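KLLA0E08119p (Kluyveromyces lactis, PDB 3VA7) probably carboxylates urea with bicarbonate and ATP through a biotin carrier, as the urea carboxylase part of a longer protein that also hydrolyses the product. Local coordinates at residues K29-V34 with A104-P109; K51-K56 with L337-L342; P707-A712 with I736-D741; P723-D728 with G754-Q759. All blocks are in the same frame, centred on the assembly; numbering follows the deposited sequence.

Contact 1 of 4, residues K29-V34 with A104-P109; sequences KPFETV and AQAIIP
With its CG anti to the carbonyl carbon (chi1 -60°), F31 carries its ring over to A106, whose methyl settles above one face: A106 CB stands 3.7 Å from the centroid of the F31 ring, almost straight over it, a CH-pi contact. In V34 it is CG1 that lies anti to the backbone N (chi1 165°). That branch meets I108, V34 CG1 lying 3.6 Å from I108 CG2, while V34 CG2 faces A106 CB more loosely at 4.3 Å. The rim of the F31 ring is also occupied, for the aliphatic part of Q105 comes up at its edge and brings Q105 CG within 3.6 Å of F31 CD1. Between the backbones, Q105 N donates to T33 O over 3.1 Å in a rather bent bond (138° at the hydrogen), and V34 CA makes a CA-H...O contact of 3.6 Å with A106 O. T33 packs beside this bond, its OG1 3.4 Å from A104 CA. Strands 33-36 and 106-108 are parallel neighbours in a five-stranded sheet of the biotin carboxylase N-terminal domain, a Rossmann-like layout in which the chain builds two strands outward from 33-36 and then crosses back to add 106-108 on its other side. Strand 56-61 pairs with E32 and V34 through K56, and strand 130-131 packs against F31 and A106 through V130. Helix 40-53 covers the V34 and I108 side with L50 and I46.

Contact 2 of 4, residues K51-K56 with L337-L342; sequences KRMGIK and LVEWML
R52 and E339 meet at about a right angle, guanidinium and carboxylate planes turned 54° against each other, so the pair is not the flat two-pronged kind. A single N-H does the work: R52 NH2 points to E339 OE2 at 3.1 Å and nearly straight, 166° at the hydrogen. The oxygen lies close to the guanidinium plane, at its edge, but is itself approached from above the carboxylate plane. R52 is extended as far as CD and then bends at chi3 (68°), which brings the guanidinium to the fully extended E339 chain. M53 slants across the stem of that glutamate, with M53 CE 3.7 Å and M53 SD 3.8 Å from E339 CG. The sulfur also touches L342, M53 SD lying 4.0 Å from L342 CD1. I55 adds a lighter apolar touch, its CD1 4.4 Å from L342 CD1. G54, the first residue to leave helical angles after helix 40-53, takes a positive phi in a Schellman motif, its N bonded to K51 O at 2.8 Å, and the chain turns there, I55 facing L342. D336 is the stronger partner of R52, forming a salt bridge to the same NH2, and its other oxygen accepts from E339 N at the start of helix 337-345. The contact joins two helices of the biotin carboxylase part by an ionic edge and an apolar inner layer. A guanidinium whose NH2 serves two carboxylates is likely to offset their mutual repulsion and to favour the charged form of both acids, while the methylene stem of E339 gives M53 an apolar surface.

Contact 3 of 4, residues P707-A712 with I736-D741; sequences PKPKWA and INFTGD. With BTI (5-(hexahydro-2-oxo-1H-thieno[3,4-D]imidazol-6-yl)pentanal), chain B.
W711 NE1 donates to D741 OD1 over 3.0 Å, nearly straight (168°), the oxygen lying in the plane of the indole and met almost along its C-O bond. D741 CG is anti to the carbonyl carbon (chi1 -66°), which brings OD1 to the indole N-H. A water links the two backbones, donating to D741 O at 2.7 Å and to P707 O at 3.1 Å; P709 CD rests against the same D741 oxygen at 3.2 Å. Beside the indole bond P709 CG sits 3.5 Å from F738 CE2, and the indole edge faces F738 CB and the carbonyl oxygen of G740. A phenylalanine in place of W711 would probably leave D741 OD1 without its indole donor and open a gap beside F738 and G740. Residues alternate along strand 735-739: while F738 faces this loop, N737 and T739 turn to the biotin group, N737 OD1 accepting from its N2 at 3.0 Å and T739 CG2 touching its C4 at 3.6 Å. The strand runs between 742-746 and 756-762 in the carboxyltransferase sheet, and helix 680-688 covers P709 and F738 through Y682, so loop 707-712 packs against the back of a biotin-binding strand.

Contact 4 of 4, residues P723-D728 with G754-Q759; sequences PSNAHD and GGFVCQ. With BTI (5-(hexahydro-2-oxo-1H-thieno[3,4-D]imidazol-6-yl)pentanal), chain B.
Running roughly antiparallel, their directions 142° apart, the segments pair N725 with F756 as a non-hydrogen-bonded bridge. It is flanked by two short backbone bonds: V757 N to S724 O and A726 N to G755 O, both 2.8 Å. Both chains turn a corner, at H727 and at G755, and beyond it D728 CA still makes a CA-H...O contact of 3.1 Å with G754 O. F756 CG is anti to the carbonyl carbon (chi1 -49°), which stands the ring between S724 and the biotin group. Its edge is used on both flanks: F756 CD2 lies 3.3 Å from S724 OG, and F756 CD1 3.4 Å from the ureido oxygen O3 of biotin. The same O3 receives G755 N at 3.1 Å, and a side chain on G754 would run into it. An alanine in place of F756 would probably open a gap between S724 and the ureido ring and leave biotin freer to shift. A726 CB touches V757 CG1 at 4.1 Å. D728 lies alongside G755, its carboxylate held by the hydroxyl of Y1044, a residue of the urea pocket, and by K1012. Strand 725-730 thus backs the G754-F756 wall of the biotin pocket in the carboxyltransferase domain, pairing with 753-754 past the corner, while strand 756-762 continues into the large sheet between 662-669 and 735-739.

From the N terminus, contact 1 opens at 29-34 and closes at 104-109, bringing together the first and fourth strands of the parallel sheet. Contact 2 starts within that loop, at 51-56, and closes far later at 337-342, so the two cross; they touch along the 29-34 and 51-56 segments, and the F31 ring packs on the L342 carbonyl. Both belong to the biotin carboxylase part. The chain then moves to the carboxyltransferase domain on the opposite side of its centre, with contact centres 65 to 72 Å away. There contacts 3 and 4 cross likewise, 723-728 opening before 736-741 closes contact 3, and 754-759 coming last. Neighbouring strands 735-739 and 756-762 join them, and both reach biotin.

Contact 1 of 4, residues K29-V34 with A104-P109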
# COMPACT_ATOMS: atom_id res chain seq x y z
N LYS A 29 4.40 -46.98 -6.25
CA LYS A 29 3.58 -45.80 -6.03
C LYS A 29 2.39 -46.16 -5.11
O LYS A 29 1.44 -46.85 -5.55
CB LYS A 29 3.12 -45.19 -7.34
CG LYS A 29 2.57 -43.77 -7.21
CD LYS A 29 2.66 -43.03 -8.52
CE LYS A 29 4.07 -43.13 -9.06
NZ LYS A 29 4.09 -42.76 -10.49
N PRO A 30 2.43 -45.72 -3.83
CA PRO A 30 1.40 -46.10 -2.85
C PRO A 30 -0.03 -45.81 -3.28
O PRO A 30 -0.92 -46.61 -3.01
CB PRO A 30 1.77 -45.26 -1.61
CG PRO A 30 2.81 -44.32 -2.06
CD PRO A 30 3.52 -44.96 -3.19
N PHE A 31 -0.23 -44.66 -3.90
CA PHE A 31 -1.54 -44.13 -4.27
C PHE A 31 -1.37 -43.25 -5.51
O PHE A 31 -0.29 -42.72 -5.76
CB PHE A 31 -2.13 -43.25 -3.16
CG PHE A 31 -2.34 -43.93 -1.84
CD1 PHE A 31 -3.43 -44.78 -1.63
CD2 PHE A 31 -1.48 -43.67 -0.77
CE1 PHE A 31 -3.63 -45.38 -0.40
CE2 PHE A 31 -1.69 -44.26 0.46
CZ PHE A 31 -2.78 -45.13 0.64
N GLU A 32 -2.45 -43.11 -6.27
CA GLU A 32 -2.40 -42.48 -7.56
C GLU A 32 -2.79 -41.01 -7.37
O GLU A 32 -2.07 -40.10 -7.79
CB GLU A 32 -3.36 -43.23 -8.50
CG GLU A 32 -2.85 -43.51 -9.92
CD GLU A 32 -1.43 -44.11 -9.95
OE1 GLU A 32 -1.22 -45.14 -9.26
OE2 GLU A 32 -0.54 -43.56 -10.68
N THR A 33 -3.92 -40.77 -6.71
CA THR A 33 -4.31 -39.44 -6.35
C THR A 33 -4.60 -39.45 -4.82
O THR A 33 -5.14 -40.43 -4.31
CB THR A 33 -5.51 -38.91 -7.23
OG1 THR A 33 -6.68 -39.63 -6.95
CG2 THR A 33 -5.27 -39.14 -8.69
N VAL A 34 -4.20 -38.39 -4.11
CA VAL A 34 -4.33 -38.27 -2.65
C VAL A 34 -4.94 -36.90 -2.31
O VAL A 34 -4.48 -35.91 -2.80
CB VAL A 34 -2.92 -38.39 -1.92
CG1 VAL A 34 -3.01 -37.92 -0.48
CG2 VAL A 34 -2.36 -39.79 -1.93
N ALA A 104 -10.06 -39.59 -5.24
CA ALA A 104 -8.83 -39.76 -4.38
C ALA A 104 -8.84 -41.11 -3.68
O ALA A 104 -9.83 -41.46 -3.01
CB ALA A 104 -8.71 -38.63 -3.35
N GLN A 105 -7.80 -41.91 -3.83
CA GLN A 105 -7.83 -43.17 -3.08
C GLN A 105 -7.57 -43.03 -1.60
O GLN A 105 -7.98 -43.92 -0.83
CB GLN A 105 -7.05 -44.30 -3.71
CG GLN A 105 -5.74 -43.92 -4.22
CD GLN A 105 -5.62 -44.26 -5.68
OE1 GLN A 105 -6.47 -43.86 -6.51
NE2 GLN A 105 -4.55 -45.02 -6.02
N ALA A 106 -6.97 -41.91 -1.19
CA ALA A 106 -6.54 -41.68 0.21
C ALA A 106 -6.71 -40.23 0.62
O ALA A 106 -6.72 -39.31 -0.22
CB ALA A 106 -5.10 -42.09 0.40
N ILE A 107 -6.88 -40.03 1.92
CA ILE A 107 -6.90 -38.70 2.52
C ILE A 107 -5.82 -38.59 3.58
O ILE A 107 -5.68 -39.47 4.44
CB ILE A 107 -8.25 -38.37 3.16
CG1 ILE A 107 -9.37 -38.49 2.12
CG2 ILE A 107 -8.21 -37.00 3.81
CD1 ILE A 107 -10.75 -38.64 2.76
N ILE A 108 -5.01 -37.55 3.47
CA ILE A 108 -4.00 -37.32 4.45
C ILE A 108 -4.42 -36.03 5.11
O ILE A 108 -4.70 -35.04 4.42
CB ILE A 108 -2.57 -37.32 3.86
CG1 ILE A 108 -1.53 -37.03 4.94
CG2 ILE A 108 -2.46 -36.33 2.74
CD1 ILE A 108 -0.10 -37.30 4.53
N PRO A 109 -4.51 -36.05 6.46
CA PRO A 109 -5.18 -35.01 7.23
C PRO A 109 -4.31 -33.87 7.74
O PRO A 109 -4.87 -32.82 8.11
CB PRO A 109 -5.73 -35.79 8.41
CG PRO A 109 -4.75 -36.89 8.61
CD PRO A 109 -4.10 -37.19 7.30

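Contact 2 of 4, residues K51-K56 with L337-L342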
# COMPACT_ATOMS: atom_id res chain seq x y z
N LYS A 51 4.07 -34.33 -5.07
CA LYS A 51 4.69 -34.02 -6.35
C LYS A 51 5.93 -34.87 -6.60
O LYS A 51 5.98 -35.54 -7.62
CB LYS A 51 5.02 -32.53 -6.49
CG LYS A 51 5.63 -32.14 -7.87
CD LYS A 51 5.21 -30.68 -8.24
CE LYS A 51 6.15 -29.93 -9.24
NZ LYS A 51 7.19 -29.01 -8.55
N ARG A 52 6.91 -34.84 -5.69
CA ARG A 52 8.16 -35.56 -5.93
C ARG A 52 7.88 -37.03 -6.17
O ARG A 52 8.58 -37.67 -6.93
CB ARG A 52 9.16 -35.36 -4.79
CG ARG A 52 10.39 -36.26 -4.85
CD ARG A 52 11.45 -35.93 -3.74
NE ARG A 52 10.96 -36.25 -2.38
CZ ARG A 52 10.80 -37.49 -1.90
NH1 ARG A 52 11.12 -38.57 -2.63
NH2 ARG A 52 10.31 -37.65 -0.68
N MET A 53 6.81 -37.56 -5.55
CA MET A 53 6.48 -38.96 -5.70
C MET A 53 5.63 -39.26 -6.94
O MET A 53 5.35 -40.43 -7.23
CB MET A 53 5.77 -39.45 -4.44
CG MET A 53 6.66 -39.49 -3.17
SD MET A 53 5.74 -40.03 -1.70
CE MET A 53 5.75 -41.81 -1.92
N GLY A 54 5.21 -38.23 -7.69
CA GLY A 54 4.47 -38.46 -8.92
C GLY A 54 3.03 -38.85 -8.64
O GLY A 54 2.37 -39.48 -9.50
N ILE A 55 2.56 -38.49 -7.44
CA ILE A 55 1.21 -38.71 -6.96
C ILE A 55 0.35 -37.46 -7.12
O ILE A 55 0.73 -36.37 -6.68
CB ILE A 55 1.23 -39.04 -5.47
CG1 ILE A 55 2.11 -40.27 -5.19
CG2 ILE A 55 -0.20 -39.23 -4.94
CD1 ILE A 55 2.18 -40.64 -3.70
N LYS A 56 -0.83 -37.61 -7.72
CA LYS A 56 -1.64 -36.47 -8.01
C LYS A 56 -2.23 -36.02 -6.70
O LYS A 56 -2.57 -36.85 -5.90
CB LYS A 56 -2.70 -36.78 -9.10
CG LYS A 56 -2.13 -36.53 -10.54
CD LYS A 56 -2.55 -37.60 -11.55
CE LYS A 56 -4.13 -37.62 -11.84
NZ LYS A 56 -4.73 -38.84 -12.58
N LEU A 337 9.12 -37.89 6.38
CA LEU A 337 8.06 -38.50 7.19
C LEU A 337 6.69 -38.65 6.49
O LEU A 337 6.08 -39.71 6.56
CB LEU A 337 7.92 -37.75 8.50
CG LEU A 337 9.17 -37.84 9.39
CD1 LEU A 337 8.79 -37.11 10.67
CD2 LEU A 337 9.67 -39.35 9.70
N VAL A 338 6.22 -37.63 5.79
CA VAL A 338 5.04 -37.77 4.90
C VAL A 338 5.21 -38.92 3.92
O VAL A 338 4.27 -39.65 3.68
CB VAL A 338 4.65 -36.43 4.18
CG1 VAL A 338 3.64 -36.63 3.01
CG2 VAL A 338 4.13 -35.40 5.19
N GLU A 339 6.39 -39.11 3.34
CA GLU A 339 6.57 -40.20 2.36
C GLU A 339 6.31 -41.54 3.07
O GLU A 339 5.50 -42.34 2.60
CB GLU A 339 7.99 -40.22 1.78
CG GLU A 339 8.21 -41.39 0.80
CD GLU A 339 9.62 -41.47 0.22
OE1 GLU A 339 9.93 -42.48 -0.46
OE2 GLU A 339 10.42 -40.55 0.46
N TRP A 340 7.00 -41.73 4.20
CA TRP A 340 6.79 -42.86 5.07
C TRP A 340 5.32 -43.08 5.41
O TRP A 340 4.80 -44.15 5.19
CB TRP A 340 7.61 -42.68 6.32
CG TRP A 340 8.97 -43.20 6.20
CD1 TRP A 340 9.92 -42.87 5.23
CD2 TRP A 340 9.60 -44.17 7.04
NE1 TRP A 340 11.08 -43.60 5.42
CE2 TRP A 340 10.92 -44.39 6.54
CE3 TRP A 340 9.17 -44.90 8.18
CZ2 TRP A 340 11.81 -45.29 7.15
CZ3 TRP A 340 10.04 -45.76 8.79
CH2 TRP A 340 11.35 -45.96 8.28
N MET A 341 4.65 -42.07 5.92
CA MET A 341 3.24 -42.20 6.20
C MET A 341 2.51 -42.76 4.97
O MET A 341 1.74 -43.72 5.07
CB MET A 341 2.64 -40.85 6.58
CG MET A 341 3.12 -40.25 7.93
SD MET A 341 2.37 -38.64 8.28
CE MET A 341 0.62 -38.94 8.24
N LEU A 342 2.76 -42.18 3.81
CA LEU A 342 2.01 -42.60 2.66
C LEU A 342 2.26 -44.10 2.38
O LEU A 342 1.32 -44.86 2.11
CB LEU A 342 2.35 -41.73 1.44
CG LEU A 342 1.79 -40.31 1.51
CD1 LEU A 342 2.48 -39.34 0.50
CD2 LEU A 342 0.29 -40.28 1.33

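Contact 3 of 4, residues P707-A712 with I736-D741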
# COMPACT_ATOMS: atom_id res chain seq x y z
N PRO A 707 -10.54 35.47 -6.54
CA PRO A 707 -11.21 36.06 -7.71
C PRO A 707 -11.33 35.07 -8.84
O PRO A 707 -10.45 34.26 -9.03
CB PRO A 707 -10.27 37.20 -8.12
CG PRO A 707 -8.86 36.79 -7.54
CD PRO A 707 -9.11 35.84 -6.39
N LYS A 708 -12.40 35.18 -9.61
CA LYS A 708 -12.71 34.23 -10.66
C LYS A 708 -11.99 34.62 -11.92
O LYS A 708 -11.84 35.77 -12.16
CB LYS A 708 -14.24 34.18 -10.88
CG LYS A 708 -15.01 33.75 -9.62
CD LYS A 708 -14.48 32.43 -8.95
CE LYS A 708 -15.03 32.21 -7.53
NZ LYS A 708 -16.54 32.40 -7.43
N PRO A 709 -11.55 33.67 -12.73
CA PRO A 709 -10.73 34.02 -13.93
C PRO A 709 -11.45 34.66 -15.10
O PRO A 709 -12.64 34.41 -15.31
CB PRO A 709 -10.13 32.68 -14.40
CG PRO A 709 -10.30 31.75 -13.23
CD PRO A 709 -11.53 32.22 -12.47
N LYS A 710 -10.72 35.46 -15.86
CA LYS A 710 -11.25 35.94 -17.10
C LYS A 710 -10.39 35.31 -18.16
O LYS A 710 -9.17 35.49 -18.19
CB LYS A 710 -11.23 37.48 -17.17
CG LYS A 710 -11.63 38.21 -15.89
CD LYS A 710 -11.41 39.68 -16.04
CE LYS A 710 -12.57 40.47 -15.44
NZ LYS A 710 -12.40 40.66 -14.01
N TRP A 711 -11.04 34.53 -19.00
CA TRP A 711 -10.36 33.70 -19.96
C TRP A 711 -10.13 34.39 -21.31
O TRP A 711 -10.93 35.17 -21.78
CB TRP A 711 -11.13 32.40 -20.12
CG TRP A 711 -11.27 31.65 -18.85
CD1 TRP A 711 -12.42 31.48 -18.10
CD2 TRP A 711 -10.24 30.96 -18.13
NE1 TRP A 711 -12.17 30.72 -16.99
CE2 TRP A 711 -10.84 30.38 -16.98
CE3 TRP A 711 -8.87 30.74 -18.36
CZ2 TRP A 711 -10.12 29.60 -16.07
CZ3 TRP A 711 -8.15 29.96 -17.44
CH2 TRP A 711 -8.77 29.41 -16.30
N ALA A 712 -9.01 34.07 -21.94
CA ALA A 712 -8.65 34.67 -23.21
C ALA A 712 -9.29 33.90 -24.30
O ALA A 712 -9.37 34.38 -25.39
CB ALA A 712 -7.11 34.70 -23.39
N ILE A 736 0.07 26.15 -9.65
CA ILE A 736 -1.22 26.64 -9.18
C ILE A 736 -2.17 26.33 -10.31
O ILE A 736 -2.19 27.00 -11.33
CB ILE A 736 -1.13 28.12 -8.73
CG1 ILE A 736 -0.16 28.22 -7.54
CG2 ILE A 736 -2.40 28.65 -8.23
CD1 ILE A 736 0.34 29.64 -7.33
N ASN A 737 -2.92 25.26 -10.13
CA ASN A 737 -3.71 24.61 -11.19
C ASN A 737 -5.13 25.10 -11.11
O ASN A 737 -5.75 25.03 -10.03
CB ASN A 737 -3.67 23.09 -10.90
CG ASN A 737 -4.30 22.24 -12.00
OD1 ASN A 737 -4.99 21.29 -11.67
ND2 ASN A 737 -4.02 22.51 -13.26
N PHE A 738 -5.63 25.58 -12.24
CA PHE A 738 -6.98 26.09 -12.34
C PHE A 738 -7.96 24.97 -12.79
O PHE A 738 -8.21 24.77 -14.01
CB PHE A 738 -7.02 27.32 -13.27
CG PHE A 738 -6.80 28.63 -12.55
CD1 PHE A 738 -5.52 29.14 -12.34
CD2 PHE A 738 -7.88 29.36 -12.04
CE1 PHE A 738 -5.33 30.32 -11.62
CE2 PHE A 738 -7.68 30.53 -11.32
CZ PHE A 738 -6.41 31.01 -11.12
N THR A 739 -8.54 24.25 -11.83
CA THR A 739 -9.46 23.15 -12.16
C THR A 739 -10.77 23.81 -12.43
O THR A 739 -11.55 24.02 -11.51
CB THR A 739 -9.62 22.16 -11.01
OG1 THR A 739 -10.27 22.82 -9.90
CG2 THR A 739 -8.26 21.64 -10.56
N GLY A 740 -11.03 24.16 -13.68
CA GLY A 740 -12.17 25.07 -14.00
C GLY A 740 -11.86 26.50 -13.50
O GLY A 740 -10.77 27.05 -13.78
N ASP A 741 -12.75 27.08 -12.70
CA ASP A 741 -12.68 28.47 -12.31
C ASP A 741 -12.07 28.68 -10.89
O ASP A 741 -12.01 29.79 -10.37
CB ASP A 741 -14.07 29.09 -12.44
CG ASP A 741 -14.55 29.16 -13.89
OD1 ASP A 741 -13.84 29.79 -14.72
OD2 ASP A 741 -15.65 28.62 -14.21
C11 BTI B . -7.46 18.49 -4.04
O11 BTI B . -8.66 18.35 -4.44
C10 BTI B . -6.22 18.56 -4.98
C9 BTI B . -6.62 18.33 -6.43
C8 BTI B . -5.57 18.68 -7.48
C7 BTI B . -6.12 18.93 -8.90
C2 BTI B . -7.06 17.86 -9.42
S1 BTI B . -6.32 16.26 -9.50
C6 BTI B . -7.41 15.67 -10.74
C5 BTI B . -7.93 16.86 -11.52
N3 BTI B . -7.09 16.84 -12.69
C3 BTI B . -6.25 17.84 -12.69
O3 BTI B . -5.41 18.08 -13.67
N2 BTI B . -6.38 18.60 -11.62
C4 BTI B . -7.53 18.17 -10.83
O HOH W 1 -10.88 31.28 -8.42

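Contact 4 of 4, residues P723-D728 with G754-Q759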
# COMPACT_ATOMS: atom_id res chain seq x y z
N PRO A 723 -12.68 26.98 -20.64
CA PRO A 723 -11.48 27.56 -21.18
C PRO A 723 -10.22 27.28 -20.41
O PRO A 723 -9.17 27.56 -20.96
CB PRO A 723 -11.76 29.06 -21.16
CG PRO A 723 -13.22 29.15 -21.13
CD PRO A 723 -13.65 28.02 -20.29
N SER A 724 -10.28 26.76 -19.18
CA SER A 724 -9.06 26.32 -18.43
C SER A 724 -8.55 24.95 -18.85
O SER A 724 -7.46 24.53 -18.42
CB SER A 724 -9.31 26.20 -16.93
OG SER A 724 -10.08 25.04 -16.65
N ASN A 725 -9.38 24.22 -19.61
CA ASN A 725 -9.07 22.87 -20.07
C ASN A 725 -7.95 22.92 -21.12
O ASN A 725 -7.98 23.75 -22.02
CB ASN A 725 -10.32 22.22 -20.68
CG ASN A 725 -11.40 21.90 -19.64
OD1 ASN A 725 -11.44 22.44 -18.52
ND2 ASN A 725 -12.31 21.02 -20.03
N ALA A 726 -7.02 21.97 -21.03
CA ALA A 726 -5.77 22.00 -21.75
C ALA A 726 -5.48 20.61 -22.20
O ALA A 726 -5.84 19.65 -21.51
CB ALA A 726 -4.64 22.49 -20.82
N HIS A 727 -4.82 20.48 -23.35
CA HIS A 727 -4.33 19.17 -23.74
C HIS A 727 -3.38 18.69 -22.62
O HIS A 727 -2.36 19.31 -22.31
CB HIS A 727 -3.67 19.19 -25.11
CG HIS A 727 -4.63 19.42 -26.23
ND1 HIS A 727 -5.28 18.39 -26.90
CD2 HIS A 727 -5.07 20.57 -26.81
CE1 HIS A 727 -6.04 18.90 -27.85
NE2 HIS A 727 -5.94 20.22 -27.81
N ASP A 728 -3.75 17.59 -22.01
CA ASP A 728 -3.08 17.11 -20.80
C ASP A 728 -1.56 17.10 -20.97
O ASP A 728 -1.05 16.69 -22.04
CB ASP A 728 -3.67 15.73 -20.38
CG ASP A 728 -5.20 15.77 -20.19
OD1 ASP A 728 -5.69 15.20 -19.20
OD2 ASP A 728 -5.92 16.42 -21.03
N GLY A 754 -2.10 16.25 -16.06
CA GLY A 754 -3.41 16.80 -15.71
C GLY A 754 -3.94 17.62 -16.85
O GLY A 754 -3.18 17.92 -17.77
N GLY A 755 -5.22 18.00 -16.80
CA GLY A 755 -5.95 18.47 -17.98
C GLY A 755 -6.32 19.96 -17.95
O GLY A 755 -7.14 20.39 -18.78
N PHE A 756 -5.71 20.74 -17.03
CA PHE A 756 -5.99 22.19 -16.89
C PHE A 756 -4.75 23.08 -16.89
O PHE A 756 -3.68 22.64 -16.53
CB PHE A 756 -6.68 22.53 -15.56
CG PHE A 756 -7.87 21.67 -15.23
CD1 PHE A 756 -7.72 20.53 -14.42
CD2 PHE A 756 -9.15 22.01 -15.68
CE1 PHE A 756 -8.83 19.73 -14.09
CE2 PHE A 756 -10.26 21.21 -15.35
CZ PHE A 756 -10.10 20.08 -14.53
N VAL A 757 -4.91 24.37 -17.20
CA VAL A 757 -3.78 25.29 -17.21
C VAL A 757 -3.32 25.59 -15.78
O VAL A 757 -4.12 25.54 -14.86
CB VAL A 757 -4.13 26.58 -17.94
CG1 VAL A 757 -4.39 26.32 -19.40
CG2 VAL A 757 -5.35 27.23 -17.34
N CYS A 758 -2.03 25.86 -15.61
CA CYS A 758 -1.41 26.26 -14.33
C CYS A 758 -0.89 27.69 -14.51
O CYS A 758 -0.22 28.00 -15.53
CB CYS A 758 -0.24 25.36 -13.99
SG CYS A 758 -0.66 23.65 -13.50
N GLN A 759 -1.12 28.55 -13.53
CA GLN A 759 -0.83 29.96 -13.70
C GLN A 759 0.62 30.25 -13.35
O GLN A 759 1.32 30.92 -14.11
CB GLN A 759 -1.84 30.79 -12.88
CG GLN A 759 -1.40 32.16 -12.45
CD GLN A 759 -1.37 33.19 -13.56
OE1 GLN A 759 -2.22 33.22 -14.44
NE2 GLN A 759 -0.38 34.05 -13.52
C11 BTI B . -7.46 18.49 -4.04
O11 BTI B . -8.66 18.35 -4.44
C10 BTI B . -6.22 18.56 -4.98
C9 BTI B . -6.62 18.33 -6.43
C8 BTI B . -5.57 18.68 -7.48
C7 BTI B . -6.12 18.93 -8.90
C2 BTI B . -7.06 17.86 -9.42
S1 BTI B . -6.32 16.26 -9.50
C6 BTI B . -7.41 15.67 -10.74
C5 BTI B . -7.93 16.86 -11.52
N3 BTI B . -7.09 16.84 -12.69
C3 BTI B . -6.25 17.84 -12.69
O3 BTI B . -5.41 18.08 -13.67
N2 BTI B . -6.38 18.60 -11.62
C4 BTI B . -7.53 18.17 -10.83